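Local coordinates for dihydrodipicolinate synthase (Bacillus anthracis, PDB 1XKY), which probably catalyses the condensation of pyruvate with aspartate semialdehyde, the first committed step of bacterial lysine biosynthesis, at residues Ala33-Leu38 with Tyr71-Ser76; Tyr41-Gly46 with Lys80-Ile85; Met20-Pro23 with Asn29-Phe32; Leu62-Lys67 with Ile97-Lys102. All blocks are in the same frame, centred on the assembly; numbering follows the deposited sequence.

Interaction 1: Ala33-Leu38 with Tyr71-Ser76; sequences AKTTKL and YRHVVS
His73 and Thr36 carry the polar part of a contact between two neighbouring outer helices of a TIM barrel, and they illustrate how one hydrogen bond can join surfaces that otherwise meet sparingly. Thr36 OG1 lies 2.8 Å from His73 NE2, close to the plane of the imidazole, so the bond is made at the ring's edge; either group could be the donor. The two side chains cross at about a right angle. Beside this bond, along the same rim of the ring, the methyl CG2 of Thr35 comes to 3.8 Å from His73 CD2. That methyl serves two partners, because it also rests 4.0 Å from Val74 CG2, and it thereby links the polar edge to the apolar layer beneath.

The torsions explain the reach. With CG anti to the backbone N (chi1 -179°), His73 extends its ring across the gap between segments 33-38 and 71-76, whose axes approach to 10.1 Å and run at 42° to each other. Thr36 turns its hydroxyl to the side of its own backbone N, where OG1 is also hydrogen-bonded to Phe32 O one turn earlier. Farther in, Val74 packs on Val52 and Val84 of the barrel strands, which places the inner side of helix 64-78 against the sheet.

The hydroxyl of Thr35 takes no part in the histidine contact. While its CG2 faces His73 and Val74, Thr35 OG1 is hydrogen-bonded to Asp31 O at the start of its own helix.

Interaction 2: Tyr41-Gly46 with Lys80-Ile85; sequences YLIDNG and KRVPVI
Ile43, near the C-terminal end of helix 32-44, faces Val82 in the loop leading into strand 84-87, and their CA atoms are 7.8 Å apart. The contact is a worked example of a planar cation resting on an aliphatic tip. Ile43 CD1 sits over the centre of the Arg81 guanidinium, 3.6 Å above its plane, and the two side chains cross at about a right angle. On its other flank the same methyl meets Val82 CG2 at 4.1 Å. A chain bent at chi3 (-75°) turns the guanidinium of Arg81 back so that a face, not an edge, is offered to the isoleucine.

Hydrogen bonds hold that flat group in place. Arg81 NE is bonded to Val78 O, and NH2 to both Val77 O and Asn40 OD1, so its rotation is fixed by the end of helix 64-78 and by helix 32-44. Asp44 OD1 remains 5.1 Å from Arg81 NH1, too far for a salt bridge, though its charge may still favour the cation electrostatically.

Behind Ile43, Asn45 folds back on the preceding turn: its ND2 donates to Tyr41 O at 2.8 Å and lies above one face of the Tyr41 ring, toward its rim.

Pro83 and Ile85 are hydrogen-bonded through their backbones to strand 49-52. Helix end and strand entry therefore meet at the N-terminal end of the barrel strands, the side of a TIM barrel away from the strand ends that usually bear its active site.

Interaction 3: Met20-Pro23 with Asn29-Phe32; sequences MVTP and NIDF
Ile30 meets Thr22 across the loop with one branch and the ring of Phe32 with the other. Its CG2 stands 3.6 Å above the ring plane, over the centre of one face, while Phe32 and His73 of helix 64-78 pack as an edge-to-face pair. The other branch, CG1, lies 4.1 Å from Thr22 CG2. The threonine hydroxyl is engaged elsewhere, in a hydrogen bond to Gly57 O.

Pro23 O receives the main polar contact. Asp31 N donates to it at 2.9 Å in a nearly straight bond, 174° at the hydrogen, yet the donor stands above the carbonyl plane, 43° out of it. Ile30 CA adds a weaker CH...O contact to Pro23 O at 3.5 Å. Together the hydrogen bond and this contact close the excursion between strand 16-19 and helix 32-44, the first beta-alpha connection of the TIM barrel.

Asp31 is also the N-cap of that helix. CG anti to the backbone N (chi1 -165°) carries the carboxylate away from Pro23, and OD1 accepts from Lys34 N. On the proline side, Pro23 CB lies 3.9 Å from Asp31 O.

Interaction 4: Leu62-Lys67 with Ile97-Lys102; sequences LTSEEK and IDLTKK
Leu99 points its two methyls at different residues of segment 62-67, and their orientation defines the contact. Its CD2 meets Lys67 CD at 3.8 Å, with the two side chains crossing at about a right angle; the extended lysine thus offers the aliphatic middle of its chain. Its CD1 approaches Ser64 OG, also at 3.8 Å. Leu99 gains this reach because CG is anti to the backbone N (chi1 -173°).

With OG anti to the backbone N (chi1 175°), Ser64 also brings its hydroxyl within 2.8 Å of a water. The link from that water to Asp98 OD2 is doubtful, being too short. Asp98 OD2 also pairs with Lys102 NZ in a long salt bridge of 3.5 Å.

A capping box starts helix 64-78: Glu66 N donates to Thr63 OG1, and Thr63 N to Glu66 OE1 at 2.9 Å, through the lone pair that points away from the second carboxylate oxygen. Glu66 OE2 is salt-bridged to Arg278.

Leu99 also packs on Val68 and Tyr71 of helix 64-78, while on helix 93-105 Ile97 and Thr100 touch Ile133 of helix 123-135, the next helix around the barrel.

Followed from the N terminus, the chain first closes interaction 3, a short loop complete before helix 32-44 is under way. That helix then opens interactions 1 and 2, and interaction 4 opens at the start of helix 64-78 before either has closed. Interaction 1 closes farther along that helix, interaction 2 at the entry to strand 84-87, and interaction 4 on helix 93-105. Interactions 1, 2 and 4 therefore cross one another in pairs, and none nests within another. Together they tie three successive outer helices to each other and to the loop that enters the third strand. Interaction 3 touches all three others, whereas interactions 2 and 4 stay about 9 Å apart at their nearest atoms.

Interaction 1: Ala33-Leu38 with Tyr71-Ser76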
loop_
_atom_site.group_PDB
_atom_site.type_symbol
_atom_site.label_atom_id
_atom_site.label_comp_id
_atom_site.label_asym_id
_atom_site.label_seq_id
_atom_site.Cartn_x
_atom_site.Cartn_y
_atom_site.Cartn_z
ATOM N N ALA A 33 -13.119 -26.752 -31.035
ATOM C CA ALA A 33 -14.248 -27.589 -30.625
ATOM C C ALA A 33 -14.591 -27.398 -29.142
ATOM O O ALA A 33 -15.766 -27.326 -28.784
ATOM C CB ALA A 33 -13.965 -29.065 -30.916
ATOM N N LYS A 34 -13.575 -27.320 -28.285
ATOM C CA LYS A 34 -13.799 -27.025 -26.859
ATOM C C LYS A 34 -14.352 -25.610 -26.665
ATOM O O LYS A 34 -15.178 -25.378 -25.782
ATOM C CB LYS A 34 -12.509 -27.208 -26.045
ATOM C CG LYS A 34 -12.097 -28.661 -25.875
ATOM C CD LYS A 34 -10.768 -28.827 -25.131
ATOM C CE LYS A 34 -10.606 -30.281 -24.643
ATOM N NZ LYS A 34 -9.490 -30.442 -23.651
ATOM N N THR A 35 -13.897 -24.670 -27.490
ATOM C CA THR A 35 -14.429 -23.309 -27.456
ATOM C C THR A 35 -15.928 -23.309 -27.778
ATOM O O THR A 35 -16.709 -22.666 -27.084
ATOM C CB THR A 35 -13.665 -22.369 -28.414
ATOM O OG1 THR A 35 -12.267 -22.373 -28.085
ATOM C CG2 THR A 35 -14.191 -20.947 -28.320
ATOM N N THR A 36 -16.324 -24.052 -28.807
ATOM C CA THR A 36 -17.742 -24.180 -29.159
ATOM C C THR A 36 -18.536 -24.717 -27.967
ATOM O O THR A 36 -19.556 -24.139 -27.582
ATOM C CB THR A 36 -17.937 -25.080 -30.394
ATOM O OG1 THR A 36 -17.196 -24.540 -31.492
ATOM C CG2 THR A 36 -19.417 -25.191 -30.785
ATOM N N LYS A 37 -18.044 -25.788 -27.352
ATOM C CA LYS A 37 -18.706 -26.356 -26.180
ATOM C C LYS A 37 -18.833 -25.324 -25.058
ATOM O O LYS A 37 -19.902 -25.182 -24.450
ATOM C CB LYS A 37 -17.958 -27.591 -25.676
ATOM C CG LYS A 37 -18.742 -28.401 -24.654
ATOM C CD LYS A 37 -17.872 -29.452 -23.948
ATOM C CE LYS A 37 -17.627 -30.697 -24.790
ATOM N NZ LYS A 37 -16.406 -30.593 -25.644
ATOM N N LEU A 38 -17.748 -24.593 -24.806
ATOM C CA LEU A 38 -17.714 -23.616 -23.714
ATOM C C LEU A 38 -18.676 -22.456 -23.946
ATOM O O LEU A 38 -19.379 -22.045 -23.030
ATOM C CB LEU A 38 -16.291 -23.067 -23.513
ATOM C CG LEU A 38 -16.152 -21.948 -22.465
ATOM C CD1 LEU A 38 -16.560 -22.448 -21.099
ATOM C CD2 LEU A 38 -14.725 -21.414 -22.433
ATOM N N TYR A 71 -11.629 -14.673 -32.229
ATOM C CA TYR A 71 -12.772 -13.758 -32.342
ATOM C C TYR A 71 -13.754 -14.280 -33.391
ATOM O O TYR A 71 -14.967 -14.338 -33.155
ATOM C CB TYR A 71 -12.362 -12.336 -32.764
ATOM C CG TYR A 71 -11.340 -11.622 -31.905
ATOM C CD1 TYR A 71 -11.198 -11.892 -30.537
ATOM C CD2 TYR A 71 -10.526 -10.638 -32.464
ATOM C CE1 TYR A 71 -10.239 -11.219 -29.769
ATOM C CE2 TYR A 71 -9.582 -9.956 -31.706
ATOM C CZ TYR A 71 -9.439 -10.246 -30.363
ATOM O OH TYR A 71 -8.482 -9.560 -29.631
ATOM N N ARG A 72 -13.211 -14.642 -34.553
ATOM C CA ARG A 72 -14.019 -15.080 -35.686
ATOM C C ARG A 72 -14.831 -16.328 -35.337
ATOM O O ARG A 72 -16.014 -16.405 -35.646
ATOM C CB ARG A 72 -13.123 -15.339 -36.900
ATOM C CG ARG A 72 -13.864 -15.735 -38.150
ATOM C CD ARG A 72 -12.912 -16.232 -39.227
ATOM N NE ARG A 72 -12.140 -15.143 -39.826
ATOM C CZ ARG A 72 -10.836 -14.929 -39.662
ATOM N NH1 ARG A 72 -10.086 -15.732 -38.905
ATOM N NH2 ARG A 72 -10.267 -13.893 -40.274
ATOM N N HIS A 73 -14.196 -17.290 -34.680
ATOM C CA HIS A 73 -14.886 -18.512 -34.288
ATOM C C HIS A 73 -15.999 -18.255 -33.271
ATOM O O HIS A 73 -17.103 -18.793 -33.388
ATOM C CB HIS A 73 -13.905 -19.518 -33.708
ATOM C CG HIS A 73 -14.550 -20.806 -33.305
ATOM N ND1 HIS A 73 -14.988 -21.730 -34.227
ATOM C CD2 HIS A 73 -14.856 -21.314 -32.088
ATOM C CE1 HIS A 73 -15.515 -22.763 -33.595
ATOM N NE2 HIS A 73 -15.453 -22.534 -32.295
ATOM N N VAL A 74 -15.704 -17.425 -32.274
ATOM C CA VAL A 74 -16.676 -17.112 -31.243
ATOM C C VAL A 74 -17.864 -16.344 -31.836
ATOM O O VAL A 74 -19.012 -16.608 -31.481
ATOM C CB VAL A 74 -16.029 -16.334 -30.061
ATOM C CG1 VAL A 74 -17.083 -15.909 -29.056
ATOM C CG2 VAL A 74 -14.944 -17.187 -29.387
ATOM N N VAL A 75 -17.596 -15.415 -32.747
ATOM C CA VAL A 75 -18.668 -14.728 -33.467
ATOM C C VAL A 75 -19.571 -15.740 -34.191
ATOM O O VAL A 75 -20.799 -15.641 -34.135
ATOM C CB VAL A 75 -18.088 -13.676 -34.467
ATOM C CG1 VAL A 75 -19.117 -13.267 -35.530
ATOM C CG2 VAL A 75 -17.578 -12.459 -33.708
ATOM N N SER A 76 -18.950 -16.714 -34.852
ATOM C CA SER A 76 -19.674 -17.771 -35.570
ATOM C C SER A 76 -20.559 -18.607 -34.642
ATOM O O SER A 76 -21.735 -18.807 -34.921
ATOM C CB SER A 76 -18.684 -18.687 -36.304
ATOM O OG SER A 76 -19.362 -19.775 -36.917
#

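Interaction 2: Tyr41-Gly46 with Lys80-Ile85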
loop_
_atom_site.group_PDB
_atom_site.type_symbol
_atom_site.label_atom_id
_atom_site.label_comp_id
_atom_site.label_asym_id
_atom_site.label_seq_id
_atom_site.Cartn_x
_atom_site.Cartn_y
_atom_site.Cartn_z
ATOM N N TYR A 41 -22.248 -23.659 -23.413
ATOM C CA TYR A 41 -22.417 -23.830 -21.973
ATOM C C TYR A 41 -22.692 -22.487 -21.269
ATOM O O TYR A 41 -23.659 -22.353 -20.500
ATOM C CB TYR A 41 -21.196 -24.530 -21.359
ATOM C CG TYR A 41 -21.217 -24.480 -19.843
ATOM C CD1 TYR A 41 -21.917 -25.430 -19.104
ATOM C CD2 TYR A 41 -20.582 -23.448 -19.159
ATOM C CE1 TYR A 41 -21.965 -25.369 -17.713
ATOM C CE2 TYR A 41 -20.613 -23.379 -17.768
ATOM C CZ TYR A 41 -21.309 -24.339 -17.046
ATOM O OH TYR A 41 -21.347 -24.265 -15.658
ATOM N N LEU A 42 -21.858 -21.490 -21.538
ATOM C CA LEU A 42 -22.008 -20.187 -20.873
ATOM C C LEU A 42 -23.368 -19.562 -21.156
ATOM O O LEU A 42 -24.054 -19.111 -20.236
ATOM C CB LEU A 42 -20.883 -19.225 -21.275
ATOM C CG LEU A 42 -19.485 -19.632 -20.788
ATOM C CD1 LEU A 42 -18.434 -18.692 -21.375
ATOM C CD2 LEU A 42 -19.418 -19.674 -19.275
ATOM N N ILE A 43 -23.767 -19.566 -22.424
ATOM C CA ILE A 43 -25.041 -18.985 -22.826
ATOM C C ILE A 43 -26.245 -19.668 -22.141
ATOM O O ILE A 43 -27.219 -18.995 -21.804
ATOM C CB ILE A 43 -25.178 -18.950 -24.371
ATOM C CG1 ILE A 43 -24.146 -17.975 -24.961
ATOM C CG2 ILE A 43 -26.581 -18.536 -24.789
ATOM C CD1 ILE A 43 -24.026 -18.028 -26.483
ATOM N N ASP A 44 -26.154 -20.974 -21.903
ATOM C CA ASP A 44 -27.207 -21.716 -21.182
ATOM C C ASP A 44 -27.088 -21.632 -19.663
ATOM O O ASP A 44 -27.954 -22.144 -18.949
ATOM C CB ASP A 44 -27.198 -23.191 -21.586
ATOM C CG ASP A 44 -27.546 -23.402 -23.046
ATOM O OD1 ASP A 44 -28.159 -22.504 -23.667
ATOM O OD2 ASP A 44 -27.190 -24.478 -23.574
ATOM N N ASN A 45 -26.029 -20.980 -19.177
ATOM C CA ASN A 45 -25.772 -20.850 -17.748
ATOM C C ASN A 45 -25.648 -19.390 -17.285
ATOM O O ASN A 45 -24.806 -19.059 -16.462
ATOM C CB ASN A 45 -24.536 -21.679 -17.372
ATOM C CG ASN A 45 -24.842 -23.162 -17.293
ATOM O OD1 ASN A 45 -25.222 -23.657 -16.235
ATOM N ND2 ASN A 45 -24.718 -23.872 -18.415
ATOM N N GLY A 46 -26.507 -18.525 -17.811
ATOM C CA GLY A 46 -26.653 -17.155 -17.304
ATOM C C GLY A 46 -25.762 -16.067 -17.890
ATOM O O GLY A 46 -25.900 -14.895 -17.520
ATOM N N LYS A 80 -25.097 -14.280 -32.896
ATOM C CA LYS A 80 -25.872 -13.116 -32.453
ATOM C C LYS A 80 -26.776 -13.310 -31.219
ATOM O O LYS A 80 -27.612 -12.456 -30.934
ATOM C CB LYS A 80 -26.674 -12.533 -33.635
ATOM C CG LYS A 80 -25.797 -11.910 -34.715
ATOM C CD LYS A 80 -25.158 -10.605 -34.241
ATOM C CE LYS A 80 -24.177 -10.067 -35.271
ATOM N NZ LYS A 80 -23.371 -8.943 -34.718
ATOM N N ARG A 81 -26.601 -14.398 -30.475
ATOM C CA ARG A 81 -27.430 -14.648 -29.282
ATOM C C ARG A 81 -27.091 -13.725 -28.115
ATOM O O ARG A 81 -27.970 -13.355 -27.338
ATOM C CB ARG A 81 -27.289 -16.094 -28.821
ATOM C CG ARG A 81 -28.035 -17.095 -29.689
ATOM C CD ARG A 81 -27.755 -18.509 -29.199
ATOM N NE ARG A 81 -26.413 -18.944 -29.577
ATOM C CZ ARG A 81 -25.764 -19.968 -29.025
ATOM N NH1 ARG A 81 -26.307 -20.678 -28.045
ATOM N NH2 ARG A 81 -24.552 -20.278 -29.460
ATOM N N VAL A 82 -25.807 -13.402 -27.978
ATOM C CA VAL A 82 -25.335 -12.427 -26.999
ATOM C C VAL A 82 -24.225 -11.605 -27.652
ATOM O O VAL A 82 -23.596 -12.070 -28.610
ATOM C CB VAL A 82 -24.786 -13.106 -25.703
ATOM C CG1 VAL A 82 -25.865 -13.943 -25.029
ATOM C CG2 VAL A 82 -23.529 -13.948 -25.990
ATOM N N PRO A 83 -23.988 -10.374 -27.161
ATOM C CA PRO A 83 -22.866 -9.601 -27.700
ATOM C C PRO A 83 -21.492 -10.249 -27.481
ATOM O O PRO A 83 -21.241 -10.828 -26.427
ATOM C CB PRO A 83 -22.953 -8.269 -26.942
ATOM C CG PRO A 83 -24.330 -8.199 -26.442
ATOM C CD PRO A 83 -24.739 -9.606 -26.157
ATOM N N VAL A 84 -20.628 -10.137 -28.488
ATOM C CA VAL A 84 -19.241 -10.611 -28.423
ATOM C C VAL A 84 -18.327 -9.393 -28.308
ATOM O O VAL A 84 -18.305 -8.548 -29.195
ATOM C CB VAL A 84 -18.855 -11.428 -29.681
ATOM C CG1 VAL A 84 -17.387 -11.824 -29.643
ATOM C CG2 VAL A 84 -19.740 -12.655 -29.801
ATOM N N ILE A 85 -17.593 -9.308 -27.198
ATOM C CA ILE A 85 -16.673 -8.201 -26.935
ATOM C C ILE A 85 -15.242 -8.713 -27.031
ATOM O O ILE A 85 -14.855 -9.608 -26.279
ATOM C CB ILE A 85 -16.901 -7.607 -25.519
ATOM C CG1 ILE A 85 -18.358 -7.172 -25.336
ATOM C CG2 ILE A 85 -15.956 -6.439 -25.273
ATOM C CD1 ILE A 85 -18.833 -7.207 -23.893
#

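Interaction 3: Met20-Pro23 with Asn29-Phe32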
loop_
_atom_site.group_PDB
_atom_site.type_symbol
_atom_site.label_atom_id
_atom_site.label_comp_id
_atom_site.label_asym_id
_atom_site.label_seq_id
_atom_site.Cartn_x
_atom_site.Cartn_y
_atom_site.Cartn_z
ATOM N N MET A 20 -14.264 -14.860 -20.801
ATOM C CA MET A 20 -14.125 -16.261 -21.167
ATOM C C MET A 20 -12.676 -16.715 -21.275
ATOM O O MET A 20 -11.852 -16.048 -21.894
ATOM C CB MET A 20 -14.825 -16.522 -22.500
ATOM C CG MET A 20 -15.080 -17.970 -22.770
ATOM S SD MET A 20 -15.839 -18.228 -24.375
ATOM C CE MET A 20 -14.526 -17.736 -25.477
ATOM N N VAL A 21 -12.385 -17.873 -20.689
ATOM C CA VAL A 21 -11.111 -18.546 -20.897
ATOM C C VAL A 21 -10.953 -18.985 -22.356
ATOM O O VAL A 21 -11.932 -19.145 -23.089
ATOM C CB VAL A 21 -10.923 -19.776 -19.940
ATOM C CG1 VAL A 21 -10.992 -19.335 -18.491
ATOM C CG2 VAL A 21 -11.955 -20.886 -20.227
ATOM N N THR A 22 -9.708 -19.160 -22.778
ATOM C CA THR A 22 -9.413 -19.672 -24.115
ATOM C C THR A 22 -8.979 -21.140 -24.003
ATOM O O THR A 22 -7.870 -21.425 -23.525
ATOM C CB THR A 22 -8.314 -18.845 -24.806
ATOM O OG1 THR A 22 -8.705 -17.466 -24.857
ATOM C CG2 THR A 22 -8.078 -19.348 -26.228
ATOM N N PRO A 23 -9.865 -22.078 -24.393
ATOM C CA PRO A 23 -9.481 -23.491 -24.355
ATOM C C PRO A 23 -8.272 -23.824 -25.232
ATOM O O PRO A 23 -8.198 -23.377 -26.383
ATOM C CB PRO A 23 -10.738 -24.218 -24.868
ATOM C CG PRO A 23 -11.854 -23.274 -24.616
ATOM C CD PRO A 23 -11.273 -21.909 -24.807
ATOM N N ASN A 29 -2.279 -25.370 -28.326
ATOM C CA ASN A 29 -2.919 -24.586 -29.380
ATOM C C ASN A 29 -4.390 -24.397 -29.056
ATOM O O ASN A 29 -4.963 -25.183 -28.304
ATOM C CB ASN A 29 -2.766 -25.267 -30.745
ATOM C CG ASN A 29 -1.316 -25.393 -31.175
ATOM O OD1 ASN A 29 -0.861 -26.476 -31.542
ATOM N ND2 ASN A 29 -0.582 -24.289 -31.119
ATOM N N ILE A 30 -4.996 -23.363 -29.632
ATOM C CA ILE A 30 -6.422 -23.114 -29.437
ATOM C C ILE A 30 -7.251 -24.336 -29.855
ATOM O O ILE A 30 -7.099 -24.845 -30.968
ATOM C CB ILE A 30 -6.916 -21.864 -30.216
ATOM C CG1 ILE A 30 -6.252 -20.594 -29.664
ATOM C CG2 ILE A 30 -8.448 -21.759 -30.133
ATOM C CD1 ILE A 30 -6.571 -19.315 -30.434
ATOM N N ASP A 31 -8.122 -24.792 -28.957
ATOM C CA ASP A 31 -9.036 -25.888 -29.258
ATOM C C ASP A 31 -10.406 -25.320 -29.603
ATOM O O ASP A 31 -11.170 -24.920 -28.719
ATOM C CB ASP A 31 -9.134 -26.850 -28.078
ATOM C CG ASP A 31 -9.767 -28.170 -28.464
ATOM O OD1 ASP A 31 -10.857 -28.163 -29.077
ATOM O OD2 ASP A 31 -9.162 -29.209 -28.150
ATOM N N PHE A 32 -10.707 -25.278 -30.898
ATOM C CA PHE A 32 -11.931 -24.635 -31.371
ATOM C C PHE A 32 -13.195 -25.421 -31.006
ATOM O O PHE A 32 -14.211 -24.819 -30.657
ATOM C CB PHE A 32 -11.834 -24.344 -32.872
ATOM C CG PHE A 32 -10.795 -23.309 -33.198
ATOM C CD1 PHE A 32 -9.499 -23.680 -33.523
ATOM C CD2 PHE A 32 -11.098 -21.963 -33.120
ATOM C CE1 PHE A 32 -8.529 -22.717 -33.806
ATOM C CE2 PHE A 32 -10.140 -21.000 -33.401
ATOM C CZ PHE A 32 -8.855 -21.378 -33.742
#

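Interaction 4: Leu62-Lys67 with Ile97-Lys102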
loop_
_atom_site.group_PDB
_atom_site.type_symbol
_atom_site.label_atom_id
_atom_site.label_comp_id
_atom_site.label_asym_id
_atom_site.label_seq_id
_atom_site.Cartn_x
_atom_site.Cartn_y
_atom_site.Cartn_z
ATOM N N LEU A 62 -1.399 -15.029 -26.534
ATOM C CA LEU A 62 -1.972 -15.274 -27.856
ATOM C C LEU A 62 -1.304 -14.350 -28.880
ATOM O O LEU A 62 -1.055 -13.183 -28.603
ATOM C CB LEU A 62 -3.481 -15.040 -27.869
ATOM C CG LEU A 62 -4.385 -15.823 -26.910
ATOM C CD1 LEU A 62 -5.795 -15.278 -27.002
ATOM C CD2 LEU A 62 -4.369 -17.325 -27.174
ATOM N N THR A 63 -1.024 -14.871 -30.067
ATOM C CA THR A 63 -0.535 -14.024 -31.147
ATOM C C THR A 63 -1.723 -13.258 -31.696
ATOM O O THR A 63 -2.873 -13.642 -31.474
ATOM C CB THR A 63 0.089 -14.827 -32.297
ATOM O OG1 THR A 63 -0.928 -15.586 -32.956
ATOM C CG2 THR A 63 1.177 -15.756 -31.786
ATOM N N SER A 64 -1.443 -12.194 -32.436
ATOM C CA SER A 64 -2.495 -11.402 -33.064
ATOM C C SER A 64 -3.351 -12.270 -33.996
ATOM O O SER A 64 -4.563 -12.117 -34.065
ATOM C CB SER A 64 -1.881 -10.231 -33.832
ATOM O OG SER A 64 -2.881 -9.522 -34.540
ATOM N N GLU A 65 -2.700 -13.203 -34.679
ATOM C CA GLU A 65 -3.365 -14.105 -35.614
ATOM C C GLU A 65 -4.295 -15.068 -34.871
ATOM O O GLU A 65 -5.405 -15.328 -35.317
ATOM C CB GLU A 65 -2.324 -14.882 -36.438
ATOM C CG GLU A 65 -1.557 -14.032 -37.469
ATOM C CD GLU A 65 -0.545 -13.043 -36.860
ATOM O OE1 GLU A 65 0.035 -13.330 -35.783
ATOM O OE2 GLU A 65 -0.334 -11.967 -37.474
ATOM N N GLU A 66 -3.831 -15.586 -33.736
ATOM C CA GLU A 66 -4.648 -16.420 -32.842
ATOM C C GLU A 66 -5.875 -15.678 -32.307
ATOM O O GLU A 66 -6.991 -16.216 -32.300
ATOM C CB GLU A 66 -3.793 -16.941 -31.681
ATOM C CG GLU A 66 -2.888 -18.091 -32.085
ATOM C CD GLU A 66 -1.972 -18.564 -30.975
ATOM O OE1 GLU A 66 -1.442 -17.726 -30.212
ATOM O OE2 GLU A 66 -1.766 -19.789 -30.888
ATOM N N LYS A 67 -5.659 -14.437 -31.878
ATOM C CA LYS A 67 -6.737 -13.601 -31.377
ATOM C C LYS A 67 -7.843 -13.465 -32.421
ATOM O O LYS A 67 -8.995 -13.728 -32.124
ATOM C CB LYS A 67 -6.211 -12.227 -30.950
ATOM C CG LYS A 67 -5.353 -12.265 -29.698
ATOM C CD LYS A 67 -4.770 -10.895 -29.392
ATOM C CE LYS A 67 -3.907 -10.944 -28.158
ATOM N NZ LYS A 67 -3.112 -9.717 -27.977
ATOM N N ILE A 97 -5.115 -0.018 -32.301
ATOM C CA ILE A 97 -5.907 0.371 -33.475
ATOM C C ILE A 97 -5.917 -0.748 -34.533
ATOM O O ILE A 97 -6.974 -1.122 -35.033
ATOM C CB ILE A 97 -5.400 1.709 -34.077
ATOM C CG1 ILE A 97 -5.801 2.872 -33.155
ATOM C CG2 ILE A 97 -5.941 1.916 -35.496
ATOM C CD1 ILE A 97 -5.073 4.178 -33.420
ATOM N N ASP A 98 -4.750 -1.292 -34.859
ATOM C CA ASP A 98 -4.683 -2.387 -35.824
ATOM C C ASP A 98 -5.590 -3.556 -35.424
ATOM O O ASP A 98 -6.420 -3.998 -36.214
ATOM C CB ASP A 98 -3.257 -2.897 -35.990
ATOM C CG ASP A 98 -3.131 -3.886 -37.135
ATOM O OD1 ASP A 98 -3.312 -3.475 -38.302
ATOM O OD2 ASP A 98 -2.869 -5.082 -36.865
ATOM N N LEU A 99 -5.421 -4.059 -34.203
ATOM C CA LEU A 99 -6.189 -5.230 -33.758
ATOM C C LEU A 99 -7.684 -4.915 -33.664
ATOM O O LEU A 99 -8.528 -5.774 -33.907
ATOM C CB LEU A 99 -5.659 -5.752 -32.419
ATOM C CG LEU A 99 -6.236 -7.064 -31.884
ATOM C CD1 LEU A 99 -6.047 -8.213 -32.886
ATOM C CD2 LEU A 99 -5.595 -7.401 -30.570
ATOM N N THR A 100 -8.005 -3.673 -33.325
ATOM C CA THR A 100 -9.393 -3.234 -33.235
ATOM C C THR A 100 -10.061 -3.297 -34.615
ATOM O O THR A 100 -11.203 -3.764 -34.726
ATOM C CB THR A 100 -9.490 -1.839 -32.584
ATOM O OG1 THR A 100 -9.050 -1.927 -31.215
ATOM C CG2 THR A 100 -10.909 -1.302 -32.611
ATOM N N LYS A 101 -9.335 -2.868 -35.652
ATOM C CA LYS A 101 -9.801 -2.974 -37.044
ATOM C C LYS A 101 -10.051 -4.422 -37.416
ATOM O O LYS A 101 -11.084 -4.748 -37.976
ATOM C CB LYS A 101 -8.778 -2.409 -38.040
ATOM C CG LYS A 101 -8.347 -0.965 -37.821
ATOM C CD LYS A 101 -9.267 0.046 -38.468
ATOM C CE LYS A 101 -8.758 1.469 -38.259
ATOM N NZ LYS A 101 -7.407 1.687 -38.847
ATOM N N LYS A 102 -9.082 -5.282 -37.115
ATOM C CA LYS A 102 -9.192 -6.699 -37.425
ATOM C C LYS A 102 -10.384 -7.360 -36.727
ATOM O O LYS A 102 -11.129 -8.112 -37.355
ATOM C CB LYS A 102 -7.884 -7.425 -37.098
ATOM C CG LYS A 102 -6.771 -7.141 -38.099
ATOM C CD LYS A 102 -5.404 -7.357 -37.493
ATOM C CE LYS A 102 -4.333 -7.556 -38.546
ATOM N NZ LYS A 102 -4.421 -6.529 -39.626
HETATM O O HOH W 1 -3.337 -6.799 -35.204
#